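PDB 3UW2: Phosphoglucomutase/phosphomannomutase family protein from Burkholderia thailandensis, which probably interconverts hexose phosphates by intramolecular phosphoryl transfer, as a metal-dependent member of the phosphohexose mutase family. Local coordinates for residues Y304-T309 with L441-N446; G129-P134 with H236-H241; G187-T192 with G368-E373; Q180-I185 with T211-A216; G62-V67 with R119-C124. All coordinates share one frame; numbering follows the deposited sequence.

Interaction 1 (Y304-T309 with L441-N446); sequences YDVKCT and LARSSN
Leu-441 reaches from strand 438-444 and sets one methyl, CD2, against the turn that follows strand 301-305. Two parts of that turn meet the methyl at similar range: the backbone O of Val-306 lies 3.7 Å from Leu-441 CD2, and the root of the Lys-307 side chain brings CG to 3.8 Å from the same CD2. Val-306 adds a looser apolar touch, its CG2 lying 4.3 Å from Leu-441 CD2. A chi1 of 171° swings the leucine CG away from the backbone N, and CD2 spans the gap left by the 7.3 Å between Lys-307 CA and Leu-441 CA. Past CG, Lys-307 runs on as an extended chain and crosses the Arg-443 side chain at about a right angle. Its CE comes to 3.6 Å from Arg-443 NH1, and NZ stands 3.8 Å from that NH1. The two like charges are probably compensated by acids outside the contact, since Lys-307 NZ forms a salt bridge with Glu-396 and Arg-443 NE one with Asp-429. No hydrogen bond joins the two segments, but Arg-432 donates to Val-306 O. The turn itself is type I, closed by Cys-308 N on Asp-305 O at 3.1 Å. This is an interdomain contact of the four-domain phosphohexose mutase fold, in which the turn after strand 301-305 of domain III packs on strand 438-444 of the antiparallel sheet in the C-terminal domain.

Interaction 2 (G129-P134 with H236-H241); sequences GSHNPP and HPDPAH. With PO4 (phosphate ion), chain B.
His-131, which packs on Asp-238 across the contact, also holds a phosphate that is covalently attached to its neighbour: Ser-130 OG is bonded to P at 1.6 Å, which makes this residue a phosphoserine. The imidazole meets the phosphate at its edge, ND1 donating to O3 of the phosphate with an N-H...O angle of 139°; the modelled ND1 to O3 length, 2.5 Å, is shorter than usual and its exact value is doubtful. A first torsion of 71° places the ring between its own backbone N and carbonyl carbon, alongside the Asp-238 carboxylate. The two side chains point the same way with their planes 39° apart, and His-131 CD2 is 3.5 Å from Asp-238 OD1. His-131 CB meanwhile rests 3.6 Å from Pro-237 O. Asp-238 is tied within its own turn, OD2 accepting from His-241 ND1 at 2.7 Å from above the carboxylate plane. At the other end of the contact one water bridges the segments, donating to His-131 O at 2.7 Å and also hydrogen-bonding His-236 ND1. There His-236 runs across the proline pair, CE1 lying 3.8 Å from Pro-133 CA. Lys-140 adds a further hydrogen bond to the phosphate, and a zinc ion sits about 6 Å from the His-131 side chain. A phosphoserine loop of domain I meeting a domain II loop beside the bound metal is the active-site arrangement of phosphohexose mutases.

Interaction 3 (G187-T192 with G368-E373); sequences GDIKLT and GARLLE
Ile-189 and Leu-191 carry the first shell, each laying a terminal methyl on helix 364-375. Ile-189 CD1 touches Ala-369 CB at 3.7 Å and, on the next residue, Arg-370 CD at 3.9 Å. Leu-191 works against the helix backbone as well as a side chain: its CD2 is 3.5 Å from Glu-373 N and 3.9 Å from Leu-372 CB. Glu-373 lies roughly perpendicular to Ile-189 and leads from this apolar layer to a polar one. Its CG points away from the backbone N (chi1 179°), and the extended chain carries the carboxylate past Ile-189 to a water, which donates to OE2 of Glu-373 at 2.6 Å and accepts from Lys-190 N at 3.0 Å. A second water links the main chains, donating to Glu-373 O at 2.6 Å and accepting from Thr-192 N at 3.0 Å. Further out, Arg-357 ties the two sides together, its NE pairing with Asp-188 OD2 and its NH2 with Glu-373 OE2, while Arg-370 NH2 bridges to Asp-356. No hydrogen bond joins the segments directly: methyls make the direct contact, two waters satisfy amides of the loop, and Arg-357 probably eases the approach of two carboxylates from domains II and III.

Interaction 4 (Q180-I185 with T211-A216); sequences QYVERI and TRLFKA
Ala-216, which meets Val-182 across the contact, donates its backbone N to Arg-212 O at 2.9 Å, and this helical bond sets residues 212 and 216 one turn apart on the same flank. Val-182 fits against both with separate branches. Its CG1 lies 4.0 Å from Ala-216 CB, while CG2 sits over one face of the Arg-212 guanidinium, toward the rim and 3.9 Å from NE. Arg-212 reaches there fully stretched as far as NE, and its NH2 is fixed by a salt bridge to Asp-179. One turn further on, Ile-185 lies crosswise to Leu-213, with CG2 of Ile-185 3.9 Å from Leu-213 CD1. The segment axes come within 10.2 Å and cross at -33°, running broadly the same way. Helices 178-186 and 206-216 pack together in domain II; beyond them Ile-185 leans on Tyr-366 of helix 364-375, Tyr-181 on Val-103 of helix 101-107, and Phe-214 on Leu-221 of strand 221-224.

Interaction 5 (G62-V67 with R119-C124); sequences GDAVVV and RRVDSC. With EDO (1,2-ethanediol), chain E.
Val-66 pairs with Cys-124 in a parallel beta bridge of the mixed sheet at the heart of alpha/beta/alpha domain I, and packing is tight here. Val-66 N donates to Ser-123 O at 3.0 Å with an N-H...O angle of 164°, and Cys-124 CA returns a CA-H...O contact to Val-66 O. Beside this pairing Val-121 wedges in with CG1, which reaches both Ala-64 CB at 3.7 Å and Val-66 CG2 at 3.8 Å. Toward Asp-63 the contact turns polar and wetter. The extended Arg-119 chain brings one guanidinium face over Ala-64 CB, 3.4 Å from NH2, and its edge to Asp-63, whose carboxylate plane is turned 69° away. That salt bridge includes only a weak hydrogen bond, and Arg-119 NH1 has a second acid, Asp-92. A water reinforces the pair, accepting from Arg-119 NE at 2.8 Å while donating to Asp-63 OD1 at 3.0 Å.

Interaction 2 is the site contact: its His-131 side chain lies about 6 Å from the zinc ion held by Asp-264, Asp-266 and Asp-268. The centres of the other four lie about 21 Å (interaction 1), 24 Å (interaction 4), 26 Å (interaction 3) and 28 Å (interaction 5) from its centre. Interactions 1, 2 and 3 each join two domain ranges: the third with the C-terminal one, the first with the second, and the second with the third. Interactions 4 and 5 lie inside the second and the first. Interactions 3 and 4 form one continuous patch, with centres about 10 Å apart and Phe-214 CE1 3.7 Å from Ala-369 N. Interaction 5 stays clear of the metal, the Cys-124 side chain being about 13 Å from zinc.

Interaction 1 (Y304-T309 with L441-N446)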
# COMPACT_ATOMS: atom_id res chain seq x y z
N TYR A 304 -6.24 -0.47 11.78
CA TYR A 304 -6.65 0.16 10.56
C TYR A 304 -6.51 1.68 10.75
O TYR A 304 -6.26 2.14 11.86
CB TYR A 304 -8.09 -0.22 10.24
CG TYR A 304 -9.07 0.04 11.39
CD1 TYR A 304 -9.80 1.25 11.47
CD2 TYR A 304 -9.28 -0.92 12.37
CE1 TYR A 304 -10.70 1.48 12.49
CE2 TYR A 304 -10.19 -0.71 13.40
CZ TYR A 304 -10.91 0.48 13.45
OH TYR A 304 -11.83 0.69 14.47
N ASP A 305 -6.72 2.47 9.69
CA ASP A 305 -6.41 3.90 9.78
C ASP A 305 -7.70 4.72 9.95
O ASP A 305 -8.81 4.20 9.80
CB ASP A 305 -5.54 4.30 8.57
CG ASP A 305 -6.35 4.36 7.23
OD1 ASP A 305 -7.06 3.38 6.86
OD2 ASP A 305 -6.28 5.43 6.56
N VAL A 306 -7.57 5.98 10.33
CA VAL A 306 -8.70 6.86 10.52
C VAL A 306 -9.62 7.15 9.31
O VAL A 306 -10.64 7.86 9.46
CB VAL A 306 -8.21 8.20 11.00
CG1 VAL A 306 -7.76 8.10 12.49
CG2 VAL A 306 -7.15 8.74 10.03
N LYS A 307 -9.24 6.75 8.12
CA LYS A 307 -10.18 6.84 6.98
C LYS A 307 -11.21 5.69 6.88
O LYS A 307 -12.04 5.72 5.98
CB LYS A 307 -9.40 6.86 5.66
CG LYS A 307 -8.60 8.15 5.45
CD LYS A 307 -7.70 8.09 4.22
CE LYS A 307 -7.04 9.47 4.03
NZ LYS A 307 -6.34 9.60 2.71
N CYS A 308 -11.11 4.65 7.73
CA CYS A 308 -11.87 3.41 7.54
C CYS A 308 -13.29 3.56 8.11
O CYS A 308 -13.49 4.36 8.98
CB CYS A 308 -11.18 2.23 8.20
SG CYS A 308 -9.78 1.64 7.21
N THR A 309 -14.24 2.76 7.63
CA THR A 309 -15.64 2.76 8.12
C THR A 309 -15.78 2.71 9.66
O THR A 309 -15.02 2.02 10.33
CB THR A 309 -16.47 1.59 7.52
OG1 THR A 309 -17.78 1.63 8.06
CG2 THR A 309 -15.90 0.28 7.84
N LEU A 441 -14.11 13.31 8.93
CA LEU A 441 -12.66 13.34 9.09
C LEU A 441 -12.13 14.56 8.34
O LEU A 441 -12.44 14.72 7.16
CB LEU A 441 -12.02 12.07 8.54
CG LEU A 441 -10.47 12.10 8.46
CD1 LEU A 441 -9.82 12.10 9.85
CD2 LEU A 441 -9.88 10.98 7.63
N ALA A 442 -11.37 15.40 9.02
CA ALA A 442 -10.54 16.45 8.42
C ALA A 442 -9.12 16.23 8.88
O ALA A 442 -8.87 16.12 10.09
CB ALA A 442 -11.00 17.83 8.86
N ARG A 443 -8.19 16.13 7.94
CA ARG A 443 -6.78 15.90 8.31
C ARG A 443 -5.82 16.57 7.35
O ARG A 443 -6.23 17.14 6.35
CB ARG A 443 -6.48 14.39 8.43
CG ARG A 443 -6.40 13.63 7.11
CD ARG A 443 -6.14 12.14 7.33
NE ARG A 443 -4.73 11.84 7.51
CZ ARG A 443 -3.87 11.53 6.54
NH1 ARG A 443 -4.27 11.44 5.26
NH2 ARG A 443 -2.61 11.26 6.84
N SER A 444 -4.53 16.53 7.64
CA SER A 444 -3.60 17.03 6.63
C SER A 444 -3.03 15.86 5.84
O SER A 444 -2.74 14.78 6.40
CB SER A 444 -2.49 17.90 7.25
OG SER A 444 -3.02 19.12 7.74
N SER A 445 -2.88 16.05 4.53
CA SER A 445 -2.14 15.09 3.74
C SER A 445 -0.67 15.12 4.14
O SER A 445 -0.24 15.99 4.89
CB SER A 445 -2.26 15.39 2.26
OG SER A 445 -1.00 15.14 1.63
N ASN A 446 0.09 14.14 3.65
CA ASN A 446 1.52 14.12 3.88
C ASN A 446 2.35 14.24 2.62
O ASN A 446 3.53 13.97 2.65
CB ASN A 446 1.91 12.89 4.69
CG ASN A 446 1.62 13.07 6.16
OD1 ASN A 446 1.97 14.08 6.75
ND2 ASN A 446 0.93 12.10 6.76

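Interaction 2 (G129-P134 with H236-H241)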
# COMPACT_ATOMS: atom_id res chain seq x y z
N GLY A 129 7.68 3.49 -9.62
CA GLY A 129 6.80 4.66 -9.68
C GLY A 129 5.37 4.32 -9.35
O GLY A 129 4.47 5.19 -9.44
N SER A 130 5.15 3.07 -8.95
CA SER A 130 3.87 2.64 -8.36
C SER A 130 2.66 2.86 -9.32
O SER A 130 2.67 2.30 -10.43
CB SER A 130 3.76 3.28 -6.93
OG SER A 130 2.45 3.33 -6.42
N HIS A 131 1.70 3.73 -8.98
CA HIS A 131 0.49 3.93 -9.79
C HIS A 131 0.65 5.10 -10.77
O HIS A 131 -0.28 5.41 -11.53
CB HIS A 131 -0.74 4.15 -8.88
CG HIS A 131 -0.74 5.48 -8.16
ND1 HIS A 131 -0.02 5.71 -7.02
CD2 HIS A 131 -1.34 6.70 -8.49
CE1 HIS A 131 -0.16 7.01 -6.64
NE2 HIS A 131 -0.97 7.62 -7.53
N ASN A 132 1.82 5.75 -10.76
CA ASN A 132 2.00 7.06 -11.46
C ASN A 132 2.24 6.96 -12.95
O ASN A 132 2.56 5.85 -13.40
CB ASN A 132 3.16 7.85 -10.80
CG ASN A 132 2.81 8.28 -9.39
OD1 ASN A 132 1.84 9.01 -9.16
ND2 ASN A 132 3.52 7.73 -8.43
N PRO A 133 2.11 8.10 -13.71
CA PRO A 133 2.34 8.05 -15.17
C PRO A 133 3.72 7.48 -15.58
O PRO A 133 4.63 7.40 -14.71
CB PRO A 133 2.15 9.51 -15.61
CG PRO A 133 1.18 10.10 -14.58
CD PRO A 133 1.58 9.43 -13.29
N PRO A 134 3.89 7.08 -16.88
CA PRO A 134 5.08 6.39 -17.36
C PRO A 134 6.45 6.99 -17.03
O PRO A 134 7.47 6.22 -16.89
CB PRO A 134 4.91 6.39 -18.89
CG PRO A 134 3.42 6.51 -19.13
CD PRO A 134 2.79 7.03 -17.87
N HIS A 236 -3.90 3.44 -16.77
CA HIS A 236 -2.89 3.36 -15.70
C HIS A 236 -3.23 2.30 -14.66
O HIS A 236 -4.41 2.08 -14.36
CB HIS A 236 -2.61 4.72 -15.07
CG HIS A 236 -1.96 5.70 -16.04
ND1 HIS A 236 -1.66 6.96 -15.70
CD2 HIS A 236 -1.59 5.55 -17.39
CE1 HIS A 236 -1.11 7.60 -16.76
NE2 HIS A 236 -1.05 6.72 -17.79
N PRO A 237 -2.22 1.63 -14.12
CA PRO A 237 -2.50 0.62 -13.12
C PRO A 237 -2.73 1.33 -11.75
O PRO A 237 -1.85 1.40 -10.87
CB PRO A 237 -1.25 -0.30 -13.19
CG PRO A 237 -0.17 0.64 -13.57
CD PRO A 237 -0.76 1.78 -14.35
N ASP A 238 -3.96 1.84 -11.61
CA ASP A 238 -4.28 2.74 -10.52
C ASP A 238 -5.75 2.48 -10.12
O ASP A 238 -6.64 3.21 -10.52
CB ASP A 238 -3.96 4.19 -10.98
CG ASP A 238 -4.41 5.29 -9.96
OD1 ASP A 238 -4.45 5.03 -8.76
OD2 ASP A 238 -4.73 6.40 -10.41
N PRO A 239 -5.99 1.37 -9.40
CA PRO A 239 -7.31 0.92 -9.02
C PRO A 239 -8.01 1.87 -8.04
O PRO A 239 -9.19 1.72 -7.83
CB PRO A 239 -7.06 -0.48 -8.42
CG PRO A 239 -5.60 -0.52 -8.08
CD PRO A 239 -4.95 0.39 -9.05
N ALA A 240 -7.27 2.84 -7.49
CA ALA A 240 -7.84 3.90 -6.68
C ALA A 240 -8.80 4.80 -7.46
O ALA A 240 -9.67 5.42 -6.85
CB ALA A 240 -6.75 4.72 -6.00
N HIS A 241 -8.67 4.87 -8.79
CA HIS A 241 -9.68 5.57 -9.60
C HIS A 241 -10.64 4.57 -10.23
O HIS A 241 -10.22 3.73 -11.02
CB HIS A 241 -9.04 6.46 -10.68
CG HIS A 241 -8.34 7.69 -10.14
ND1 HIS A 241 -7.02 7.71 -9.86
CD2 HIS A 241 -8.83 8.97 -9.85
CE1 HIS A 241 -6.67 8.93 -9.40
NE2 HIS A 241 -7.79 9.71 -9.40
P PO4 B . 2.11 3.60 -4.86
O2 PO4 B . 1.47 2.35 -4.26
O3 PO4 B . 1.07 4.69 -5.00
O4 PO4 B . 3.40 3.99 -4.22
O HOH W 1 -1.17 7.33 -13.15

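Interaction 3 (G187-T192 with G368-E373)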
# COMPACT_ATOMS: atom_id res chain seq x y z
N GLY A 187 2.27 -23.56 -0.88
CA GLY A 187 2.42 -24.56 0.18
C GLY A 187 1.60 -24.23 1.44
O GLY A 187 1.39 -25.10 2.24
N ASP A 188 1.13 -22.98 1.62
CA ASP A 188 0.30 -22.65 2.82
C ASP A 188 -1.17 -22.38 2.48
O ASP A 188 -1.99 -22.32 3.36
CB ASP A 188 0.87 -21.46 3.67
CG ASP A 188 0.13 -21.30 5.04
OD1 ASP A 188 0.06 -22.28 5.85
OD2 ASP A 188 -0.39 -20.19 5.33
N ILE A 189 -1.49 -22.17 1.21
CA ILE A 189 -2.86 -21.89 0.83
C ILE A 189 -3.36 -22.92 -0.18
O ILE A 189 -2.80 -23.10 -1.26
CB ILE A 189 -3.02 -20.44 0.27
CG1 ILE A 189 -2.70 -19.37 1.34
CG2 ILE A 189 -4.45 -20.31 -0.27
CD1 ILE A 189 -2.69 -17.92 0.80
N LYS A 190 -4.43 -23.61 0.18
CA LYS A 190 -4.97 -24.67 -0.66
C LYS A 190 -6.45 -24.32 -0.85
O LYS A 190 -7.25 -24.49 0.07
CB LYS A 190 -4.80 -26.01 0.09
CG LYS A 190 -3.49 -26.77 -0.19
CD LYS A 190 -2.21 -26.10 0.32
CE LYS A 190 -1.03 -27.06 0.29
NZ LYS A 190 -0.37 -27.08 -1.04
N LEU A 191 -6.84 -23.82 -2.04
CA LEU A 191 -8.25 -23.43 -2.24
C LEU A 191 -9.26 -24.59 -2.18
O LEU A 191 -9.03 -25.64 -2.76
CB LEU A 191 -8.42 -22.70 -3.57
CG LEU A 191 -7.46 -21.51 -3.72
CD1 LEU A 191 -7.80 -20.83 -5.00
CD2 LEU A 191 -7.63 -20.52 -2.57
N THR A 192 -10.39 -24.36 -1.51
CA THR A 192 -11.51 -25.30 -1.43
C THR A 192 -11.99 -25.77 -2.78
O THR A 192 -12.27 -26.96 -2.94
CB THR A 192 -12.66 -24.72 -0.61
OG1 THR A 192 -12.17 -24.50 0.71
CG2 THR A 192 -13.84 -25.71 -0.50
N GLY A 368 -4.58 -11.10 -2.41
CA GLY A 368 -5.44 -11.78 -3.37
C GLY A 368 -5.58 -13.27 -3.02
O GLY A 368 -6.66 -13.82 -3.05
N ALA A 369 -4.47 -13.92 -2.71
CA ALA A 369 -4.49 -15.32 -2.38
C ALA A 369 -5.28 -15.55 -1.09
O ALA A 369 -6.06 -16.52 -1.01
CB ALA A 369 -3.05 -15.83 -2.26
N ARG A 370 -5.13 -14.66 -0.10
CA ARG A 370 -5.79 -14.86 1.16
C ARG A 370 -7.28 -14.66 0.93
O ARG A 370 -8.09 -15.30 1.58
CB ARG A 370 -5.27 -13.89 2.24
CG ARG A 370 -3.86 -14.25 2.78
CD ARG A 370 -3.89 -15.53 3.61
NE ARG A 370 -4.57 -15.30 4.92
CZ ARG A 370 -3.96 -15.06 6.08
NH1 ARG A 370 -2.59 -15.08 6.18
NH2 ARG A 370 -4.69 -14.88 7.17
N LEU A 371 -7.64 -13.74 0.02
CA LEU A 371 -9.08 -13.45 -0.26
C LEU A 371 -9.67 -14.71 -0.97
O LEU A 371 -10.72 -15.22 -0.57
CB LEU A 371 -9.16 -12.20 -1.12
CG LEU A 371 -10.57 -11.80 -1.57
CD1 LEU A 371 -11.49 -11.74 -0.37
CD2 LEU A 371 -10.52 -10.48 -2.31
N LEU A 372 -8.96 -15.27 -1.95
CA LEU A 372 -9.43 -16.50 -2.62
C LEU A 372 -9.61 -17.69 -1.62
O LEU A 372 -10.50 -18.50 -1.76
CB LEU A 372 -8.49 -16.90 -3.75
CG LEU A 372 -8.28 -16.01 -4.99
CD1 LEU A 372 -7.15 -16.53 -5.83
CD2 LEU A 372 -9.58 -16.07 -5.76
N GLU A 373 -8.73 -17.82 -0.65
CA GLU A 373 -8.86 -18.88 0.35
C GLU A 373 -10.24 -18.83 1.05
O GLU A 373 -10.87 -19.88 1.29
CB GLU A 373 -7.77 -18.69 1.41
CG GLU A 373 -7.82 -19.73 2.54
CD GLU A 373 -6.67 -19.54 3.52
OE1 GLU A 373 -6.65 -18.53 4.31
OE2 GLU A 373 -5.78 -20.38 3.47
O HOH W 2 -5.93 -22.88 2.68
O HOH W 3 -10.38 -22.30 0.61

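Interaction 4 (Q180-I185 with T211-A216)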
# COMPACT_ATOMS: atom_id res chain seq x y z
N GLN A 180 10.79 -19.34 -4.99
CA GLN A 180 10.63 -19.41 -3.52
C GLN A 180 9.32 -18.69 -3.11
O GLN A 180 8.59 -19.14 -2.26
CB GLN A 180 11.72 -18.69 -2.75
CG GLN A 180 13.00 -19.44 -2.65
CD GLN A 180 14.03 -18.65 -1.89
OE1 GLN A 180 15.07 -18.26 -2.43
NE2 GLN A 180 13.78 -18.45 -0.61
N TYR A 181 9.08 -17.55 -3.71
CA TYR A 181 7.85 -16.79 -3.34
C TYR A 181 6.55 -17.59 -3.64
O TYR A 181 5.69 -17.81 -2.78
CB TYR A 181 7.87 -15.52 -4.12
CG TYR A 181 6.66 -14.59 -3.87
CD1 TYR A 181 6.59 -13.77 -2.74
CD2 TYR A 181 5.65 -14.52 -4.80
CE1 TYR A 181 5.46 -12.89 -2.57
CE2 TYR A 181 4.55 -13.70 -4.64
CZ TYR A 181 4.47 -12.87 -3.52
OH TYR A 181 3.36 -12.00 -3.38
N VAL A 182 6.41 -18.02 -4.89
CA VAL A 182 5.22 -18.77 -5.28
C VAL A 182 5.07 -20.02 -4.42
O VAL A 182 3.97 -20.28 -3.92
CB VAL A 182 5.23 -19.13 -6.78
CG1 VAL A 182 4.00 -19.99 -7.15
CG2 VAL A 182 5.27 -17.82 -7.62
N GLU A 183 6.16 -20.77 -4.24
CA GLU A 183 6.08 -22.01 -3.48
C GLU A 183 5.75 -21.76 -2.04
O GLU A 183 5.14 -22.62 -1.35
CB GLU A 183 7.40 -22.79 -3.55
CG GLU A 183 7.60 -23.35 -4.95
CD GLU A 183 9.05 -23.69 -5.24
OE1 GLU A 183 9.69 -24.38 -4.40
OE2 GLU A 183 9.56 -23.28 -6.31
N ARG A 184 6.13 -20.57 -1.57
CA ARG A 184 5.89 -20.27 -0.16
C ARG A 184 4.40 -20.01 0.02
O ARG A 184 3.81 -20.47 1.01
CB ARG A 184 6.81 -19.14 0.36
CG ARG A 184 6.36 -18.50 1.66
CD ARG A 184 6.43 -19.43 2.88
NE ARG A 184 6.05 -18.71 4.10
CZ ARG A 184 4.79 -18.48 4.47
NH1 ARG A 184 3.75 -18.92 3.74
NH2 ARG A 184 4.54 -17.80 5.58
N ILE A 185 3.77 -19.31 -0.91
CA ILE A 185 2.34 -19.05 -0.81
C ILE A 185 1.45 -20.31 -1.07
O ILE A 185 0.49 -20.62 -0.31
CB ILE A 185 1.93 -17.87 -1.72
CG1 ILE A 185 2.60 -16.54 -1.21
CG2 ILE A 185 0.41 -17.78 -1.70
CD1 ILE A 185 2.46 -15.37 -2.19
N THR A 211 -0.45 -13.74 -12.31
CA THR A 211 -1.13 -14.78 -13.10
C THR A 211 -0.53 -16.13 -12.81
O THR A 211 -1.27 -17.10 -12.62
CB THR A 211 -1.20 -14.45 -14.61
OG1 THR A 211 0.12 -14.14 -15.09
CG2 THR A 211 -2.10 -13.21 -14.79
N ARG A 212 0.81 -16.19 -12.74
CA ARG A 212 1.52 -17.40 -12.32
C ARG A 212 1.00 -17.92 -10.97
O ARG A 212 0.70 -19.12 -10.85
CB ARG A 212 3.01 -17.13 -12.18
CG ARG A 212 3.81 -18.36 -11.75
CD ARG A 212 5.32 -18.07 -11.74
NE ARG A 212 5.91 -19.28 -11.16
CZ ARG A 212 7.18 -19.47 -10.84
NH1 ARG A 212 8.08 -18.55 -11.07
NH2 ARG A 212 7.53 -20.66 -10.33
N LEU A 213 0.91 -17.03 -9.99
CA LEU A 213 0.46 -17.39 -8.62
C LEU A 213 -0.96 -17.95 -8.61
O LEU A 213 -1.17 -19.04 -8.07
CB LEU A 213 0.56 -16.20 -7.64
CG LEU A 213 -0.03 -16.37 -6.25
CD1 LEU A 213 0.78 -17.48 -5.55
CD2 LEU A 213 0.00 -15.05 -5.43
N PHE A 214 -1.92 -17.22 -9.20
CA PHE A 214 -3.30 -17.66 -9.13
C PHE A 214 -3.54 -18.92 -9.98
O PHE A 214 -4.36 -19.78 -9.62
CB PHE A 214 -4.28 -16.51 -9.44
CG PHE A 214 -4.09 -15.30 -8.55
CD1 PHE A 214 -3.85 -15.43 -7.16
CD2 PHE A 214 -4.19 -14.02 -9.09
CE1 PHE A 214 -3.68 -14.31 -6.32
CE2 PHE A 214 -3.99 -12.88 -8.29
CZ PHE A 214 -3.75 -13.01 -6.89
N LYS A 215 -2.77 -19.10 -11.07
CA LYS A 215 -2.82 -20.41 -11.77
C LYS A 215 -2.29 -21.54 -10.91
O LYS A 215 -2.86 -22.65 -10.93
CB LYS A 215 -2.13 -20.40 -13.16
CG LYS A 215 -2.94 -19.65 -14.18
CD LYS A 215 -2.27 -19.55 -15.55
CE LYS A 215 -3.42 -19.44 -16.57
NZ LYS A 215 -3.06 -19.26 -18.01
N ALA A 216 -1.19 -21.27 -10.20
CA ALA A 216 -0.61 -22.21 -9.26
C ALA A 216 -1.60 -22.58 -8.13
O ALA A 216 -1.56 -23.68 -7.60
CB ALA A 216 0.65 -21.63 -8.64

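Interaction 5 (G62-V67 with R119-C124)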
# COMPACT_ATOMS: atom_id res chain seq x y z
N GLY A 62 25.20 -3.09 8.76
CA GLY A 62 24.73 -4.01 7.67
C GLY A 62 25.77 -4.05 6.54
O GLY A 62 26.62 -3.14 6.44
N ASP A 63 25.75 -5.10 5.72
CA ASP A 63 26.64 -5.12 4.56
C ASP A 63 26.01 -5.52 3.21
O ASP A 63 26.76 -5.80 2.28
CB ASP A 63 27.86 -6.00 4.81
CG ASP A 63 27.49 -7.46 4.99
OD1 ASP A 63 26.26 -7.81 5.02
OD2 ASP A 63 28.44 -8.26 5.12
N ALA A 64 24.67 -5.54 3.11
CA ALA A 64 24.04 -6.02 1.90
C ALA A 64 22.65 -5.40 1.74
O ALA A 64 22.00 -5.11 2.71
CB ALA A 64 23.93 -7.54 1.87
N VAL A 65 22.21 -5.27 0.49
CA VAL A 65 20.93 -4.72 0.18
C VAL A 65 20.39 -5.47 -1.05
O VAL A 65 21.11 -5.65 -2.07
CB VAL A 65 21.02 -3.21 -0.19
CG1 VAL A 65 19.63 -2.72 -0.60
CG2 VAL A 65 21.44 -2.39 1.04
N VAL A 66 19.12 -5.88 -0.97
CA VAL A 66 18.41 -6.41 -2.13
C VAL A 66 17.92 -5.24 -2.99
O VAL A 66 17.40 -4.23 -2.44
CB VAL A 66 17.15 -7.17 -1.63
CG1 VAL A 66 16.20 -7.57 -2.76
CG2 VAL A 66 17.58 -8.42 -0.90
N VAL A 67 18.02 -5.34 -4.32
CA VAL A 67 17.38 -4.32 -5.17
C VAL A 67 16.40 -4.97 -6.15
O VAL A 67 16.56 -6.11 -6.47
CB VAL A 67 18.38 -3.45 -5.98
CG1 VAL A 67 19.32 -2.70 -5.05
CG2 VAL A 67 19.16 -4.30 -6.98
N ARG A 119 22.13 -16.70 2.41
CA ARG A 119 22.47 -15.45 3.05
C ARG A 119 21.16 -14.72 3.35
O ARG A 119 20.18 -14.79 2.59
CB ARG A 119 23.40 -14.60 2.14
CG ARG A 119 23.82 -13.25 2.70
CD ARG A 119 24.81 -12.52 1.75
NE ARG A 119 25.36 -11.29 2.37
CZ ARG A 119 26.32 -10.51 1.83
NH1 ARG A 119 26.86 -10.77 0.66
NH2 ARG A 119 26.73 -9.43 2.49
N ARG A 120 21.15 -14.07 4.49
CA ARG A 120 19.99 -13.33 4.91
C ARG A 120 20.28 -11.84 4.67
O ARG A 120 21.33 -11.34 5.13
CB ARG A 120 19.75 -13.68 6.39
CG ARG A 120 18.47 -13.10 6.98
CD ARG A 120 17.14 -13.61 6.40
NE ARG A 120 16.09 -12.95 7.19
CZ ARG A 120 15.58 -11.75 6.90
NH1 ARG A 120 15.98 -11.12 5.80
NH2 ARG A 120 14.67 -11.19 7.71
N VAL A 121 19.41 -11.13 3.94
CA VAL A 121 19.69 -9.72 3.62
C VAL A 121 18.46 -8.89 3.98
O VAL A 121 17.46 -8.98 3.29
CB VAL A 121 20.04 -9.52 2.12
CG1 VAL A 121 20.31 -8.05 1.78
CG2 VAL A 121 21.25 -10.35 1.65
N ASP A 122 18.53 -8.05 5.00
CA ASP A 122 17.31 -7.50 5.52
C ASP A 122 17.08 -6.05 5.15
O ASP A 122 16.16 -5.40 5.71
CB ASP A 122 17.18 -7.76 7.04
CG ASP A 122 18.20 -7.00 7.87
OD1 ASP A 122 19.15 -6.46 7.31
OD2 ASP A 122 18.03 -6.96 9.09
N SER A 123 17.81 -5.53 4.17
CA SER A 123 17.43 -4.18 3.64
C SER A 123 17.09 -4.32 2.14
O SER A 123 17.62 -5.21 1.50
CB SER A 123 18.59 -3.20 3.83
OG SER A 123 18.91 -3.13 5.22
N CYS A 124 16.22 -3.48 1.58
CA CYS A 124 15.98 -3.55 0.12
C CYS A 124 15.56 -2.24 -0.38
O CYS A 124 15.02 -1.42 0.40
CB CYS A 124 14.88 -4.55 -0.27
SG CYS A 124 13.25 -4.19 0.43
C1 EDO E . 15.59 -15.75 9.89
O1 EDO E . 16.38 -15.09 8.91
C2 EDO E . 15.03 -14.66 10.79
O2 EDO E . 14.22 -13.75 10.04
O HOH W 4 24.24 -9.95 4.56
O HOH W 5 20.93 -4.43 5.71